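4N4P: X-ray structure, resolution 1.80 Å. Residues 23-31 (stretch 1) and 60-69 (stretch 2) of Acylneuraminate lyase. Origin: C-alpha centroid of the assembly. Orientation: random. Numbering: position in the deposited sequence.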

# COMPACT_ATOMS: atom_id res chain seq x y z
N LYS A 23 -38.23 0.46 0.58
CA LYS A 23 -38.85 -0.82 0.23
C LYS A 23 -38.36 -1.23 -1.15
O LYS A 23 -38.19 -0.38 -2.01
CB LYS A 23 -40.37 -0.70 0.18
CG LYS A 23 -41.04 -0.38 1.53
CD LYS A 23 -42.60 -0.49 1.44
CE LYS A 23 -43.21 0.49 0.42
NZ LYS A 23 -42.91 1.92 0.75
N LEU A 24 -38.18 -2.53 -1.39
CA LEU A 24 -37.96 -2.98 -2.78
C LEU A 24 -39.08 -2.48 -3.68
O LEU A 24 -40.27 -2.72 -3.41
CB LEU A 24 -37.88 -4.51 -2.87
CG LEU A 24 -37.58 -5.06 -4.26
CD1 LEU A 24 -36.21 -4.57 -4.75
CD2 LEU A 24 -37.63 -6.57 -4.21
N HIS A 25 -38.71 -1.77 -4.74
CA HIS A 25 -39.72 -1.26 -5.68
C HIS A 25 -39.90 -2.21 -6.88
O HIS A 25 -39.20 -2.11 -7.89
CB HIS A 25 -39.41 0.17 -6.12
CG HIS A 25 -40.49 0.78 -6.96
ND1 HIS A 25 -41.83 0.62 -6.67
CD2 HIS A 25 -40.43 1.56 -8.05
CE1 HIS A 25 -42.55 1.26 -7.57
NE2 HIS A 25 -41.72 1.84 -8.42
N LYS A 26 -40.85 -3.14 -6.72
CA LYS A 26 -40.97 -4.28 -7.62
C LYS A 26 -41.28 -3.85 -9.04
O LYS A 26 -40.64 -4.35 -9.95
CB LYS A 26 -42.03 -5.28 -7.11
CG LYS A 26 -41.79 -5.72 -5.68
CD LYS A 26 -42.25 -7.15 -5.48
CE LYS A 26 -42.69 -7.45 -4.07
NZ LYS A 26 -44.15 -7.76 -4.10
N ALA A 27 -42.20 -2.91 -9.22
CA ALA A 27 -42.55 -2.41 -10.55
C ALA A 27 -41.35 -1.73 -11.20
O ALA A 27 -41.19 -1.76 -12.43
CB ALA A 27 -43.74 -1.42 -10.49
N GLY A 28 -40.52 -1.09 -10.38
CA GLY A 28 -39.31 -0.45 -10.88
C GLY A 28 -38.29 -1.42 -11.47
O GLY A 28 -37.59 -1.09 -12.44
N VAL A 29 -38.18 -2.61 -10.88
CA VAL A 29 -37.25 -3.63 -11.41
C VAL A 29 -37.61 -3.91 -12.88
O VAL A 29 -36.75 -3.91 -13.76
CB VAL A 29 -37.26 -4.93 -10.57
CG1 VAL A 29 -36.44 -6.02 -11.26
CG2 VAL A 29 -36.75 -4.65 -9.16
N LYS A 30 -38.91 -4.08 -13.15
CA LYS A 30 -39.32 -4.37 -14.52
C LYS A 30 -39.04 -3.20 -15.47
O LYS A 30 -38.60 -3.42 -16.60
CB LYS A 30 -40.80 -4.79 -14.59
CG LYS A 30 -41.24 -5.83 -13.54
CD LYS A 30 -41.12 -7.25 -14.07
CE LYS A 30 -41.81 -8.28 -13.21
NZ LYS A 30 -43.01 -8.94 -13.83
N GLU A 31 -39.27 -1.97 -15.00
CA GLU A 31 -39.01 -0.81 -15.87
C GLU A 31 -37.51 -0.66 -16.16
O GLU A 31 -37.14 -0.30 -17.26
CB GLU A 31 -39.52 0.49 -15.25
CG GLU A 31 -41.05 0.58 -15.15
CD GLU A 31 -41.52 1.99 -14.82
OE1 GLU A 31 -40.84 2.98 -15.21
OE2 GLU A 31 -42.59 2.10 -14.18
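Stretch 2 60-69: EDKKEVMKLV

Stretch 2 is helical throughout: phi/psi stay near -63/-43, and i to i+4 backbone hydrogen bonds run from Glu64 N to Glu60 O (3.0 Å) through Val69 N to Val65 O (2.9 Å). Its axis passes 9.2 Å from that of helix 26-31 at a signed crossing angle of -41°, with the N-to-C directions broadly alike. The CA register agrees, pairing Leu24 with Asp61 at 6.8 Å and Lys30 with Val69 at 6.4 Å.

Glu60 makes no cross-stretch contact; its OE2 takes a salt bridge from Lys63 NZ at 3.1 Å. Asp61 reaches the loop before the other helix: OD1 lies 3.8 Å from Leu24 CB, and a water bridges the pair, accepting from Leu24 N (3.0 Å) and donating to Asp61 OD1 (2.9 Å). Lys62 points away. One turn on, Glu64 CG packs 4.0 Å from Leu24 CD2, while its OE2 stays 4.3 Å from Lys26 NZ, too far for a salt bridge. Val65 CG2 meets Leu24 CD1 at 3.8 Å. Met66 points away, whereas Leu68, with the largest covered area, sets CB 3.8 Å from Val29 CG1 and CD2 3.4 Å from Lys30 CE. Val69 CG2 closes on Val29 CG1 at 3.6 Å. No direct hydrogen bond crosses; apolar packing dominates.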

# COMPACT_ATOMS: atom_id res chain seq x y z
N GLU A 60 -35.10 -12.60 0.93
CA GLU A 60 -36.36 -12.54 0.20
C GLU A 60 -36.37 -11.50 -0.93
O GLU A 60 -36.94 -11.75 -2.00
CB GLU A 60 -37.53 -12.33 1.18
CG GLU A 60 -37.80 -13.57 2.05
CD GLU A 60 -38.31 -14.77 1.26
OE1 GLU A 60 -39.14 -14.58 0.34
OE2 GLU A 60 -37.88 -15.91 1.56
N ASP A 61 -35.73 -10.35 -0.70
CA ASP A 61 -35.59 -9.31 -1.74
C ASP A 61 -34.80 -9.89 -2.94
O ASP A 61 -35.15 -9.63 -4.11
CB ASP A 61 -34.81 -8.08 -1.24
CG ASP A 61 -35.58 -7.17 -0.26
OD1 ASP A 61 -36.84 -7.12 -0.24
OD2 ASP A 61 -34.86 -6.43 0.46
N LYS A 62 -33.71 -10.61 -2.65
CA LYS A 62 -32.84 -11.18 -3.69
C LYS A 62 -33.61 -12.14 -4.59
O LYS A 62 -33.56 -12.05 -5.82
CB LYS A 62 -31.63 -11.89 -3.08
CG LYS A 62 -30.66 -10.92 -2.39
CD LYS A 62 -29.60 -11.68 -1.62
CE LYS A 62 -28.85 -10.77 -0.66
NZ LYS A 62 -27.69 -11.49 -0.03
N LYS A 63 -34.39 -13.03 -3.97
CA LYS A 63 -35.23 -13.95 -4.73
C LYS A 63 -36.25 -13.21 -5.57
O LYS A 63 -36.49 -13.59 -6.70
CB LYS A 63 -35.98 -14.87 -3.78
CG LYS A 63 -35.14 -15.86 -3.04
CD LYS A 63 -36.02 -16.29 -1.85
CE LYS A 63 -35.79 -17.70 -1.49
NZ LYS A 63 -36.70 -18.06 -0.35
N GLU A 64 -36.86 -12.17 -5.00
CA GLU A 64 -37.86 -11.40 -5.70
C GLU A 64 -37.23 -10.68 -6.89
O GLU A 64 -37.79 -10.69 -7.98
CB GLU A 64 -38.59 -10.41 -4.76
CG GLU A 64 -39.78 -9.68 -5.36
CD GLU A 64 -40.94 -10.57 -5.84
OE1 GLU A 64 -41.09 -11.73 -5.38
OE2 GLU A 64 -41.70 -10.09 -6.69
N VAL A 65 -36.07 -10.06 -6.69
CA VAL A 65 -35.40 -9.37 -7.81
C VAL A 65 -35.09 -10.35 -8.94
O VAL A 65 -35.30 -10.04 -10.12
CB VAL A 65 -34.12 -8.62 -7.37
CG1 VAL A 65 -33.38 -8.02 -8.58
CG2 VAL A 65 -34.53 -7.48 -6.42
N MET A 66 -34.60 -11.52 -8.57
CA MET A 66 -34.25 -12.54 -9.57
C MET A 66 -35.48 -12.95 -10.38
O MET A 66 -35.40 -13.13 -11.62
CB MET A 66 -33.63 -13.74 -8.90
CG MET A 66 -32.24 -13.47 -8.32
SD MET A 66 -31.57 -14.77 -7.30
CE MET A 66 -31.24 -16.06 -8.52
N LYS A 67 -36.61 -13.13 -9.69
CA LYS A 67 -37.86 -13.50 -10.37
C LYS A 67 -38.34 -12.40 -11.29
O LYS A 67 -38.69 -12.65 -12.44
CB LYS A 67 -38.96 -13.83 -9.34
CG LYS A 67 -38.65 -15.06 -8.58
CD LYS A 67 -39.38 -15.11 -7.25
CE LYS A 67 -39.17 -16.45 -6.60
NZ LYS A 67 -39.61 -17.56 -7.52
N LEU A 68 -38.34 -11.17 -10.79
CA LEU A 68 -38.87 -10.04 -11.53
C LEU A 68 -38.05 -9.76 -12.77
O LEU A 68 -38.60 -9.41 -13.81
CB LEU A 68 -38.92 -8.79 -10.65
CG LEU A 68 -39.89 -8.76 -9.47
CD1 LEU A 68 -39.55 -7.55 -8.58
CD2 LEU A 68 -41.36 -8.74 -9.89
N VAL A 69 -36.73 -9.93 -12.66
CA VAL A 69 -35.86 -9.70 -13.81
C VAL A 69 -36.09 -10.74 -14.90
O VAL A 69 -36.22 -10.41 -16.10
CB VAL A 69 -34.36 -9.67 -13.40
CG1 VAL A 69 -33.46 -9.75 -14.63
CG2 VAL A 69 -34.06 -8.37 -12.62
O HOH W 1 -38.19 -4.71 0.67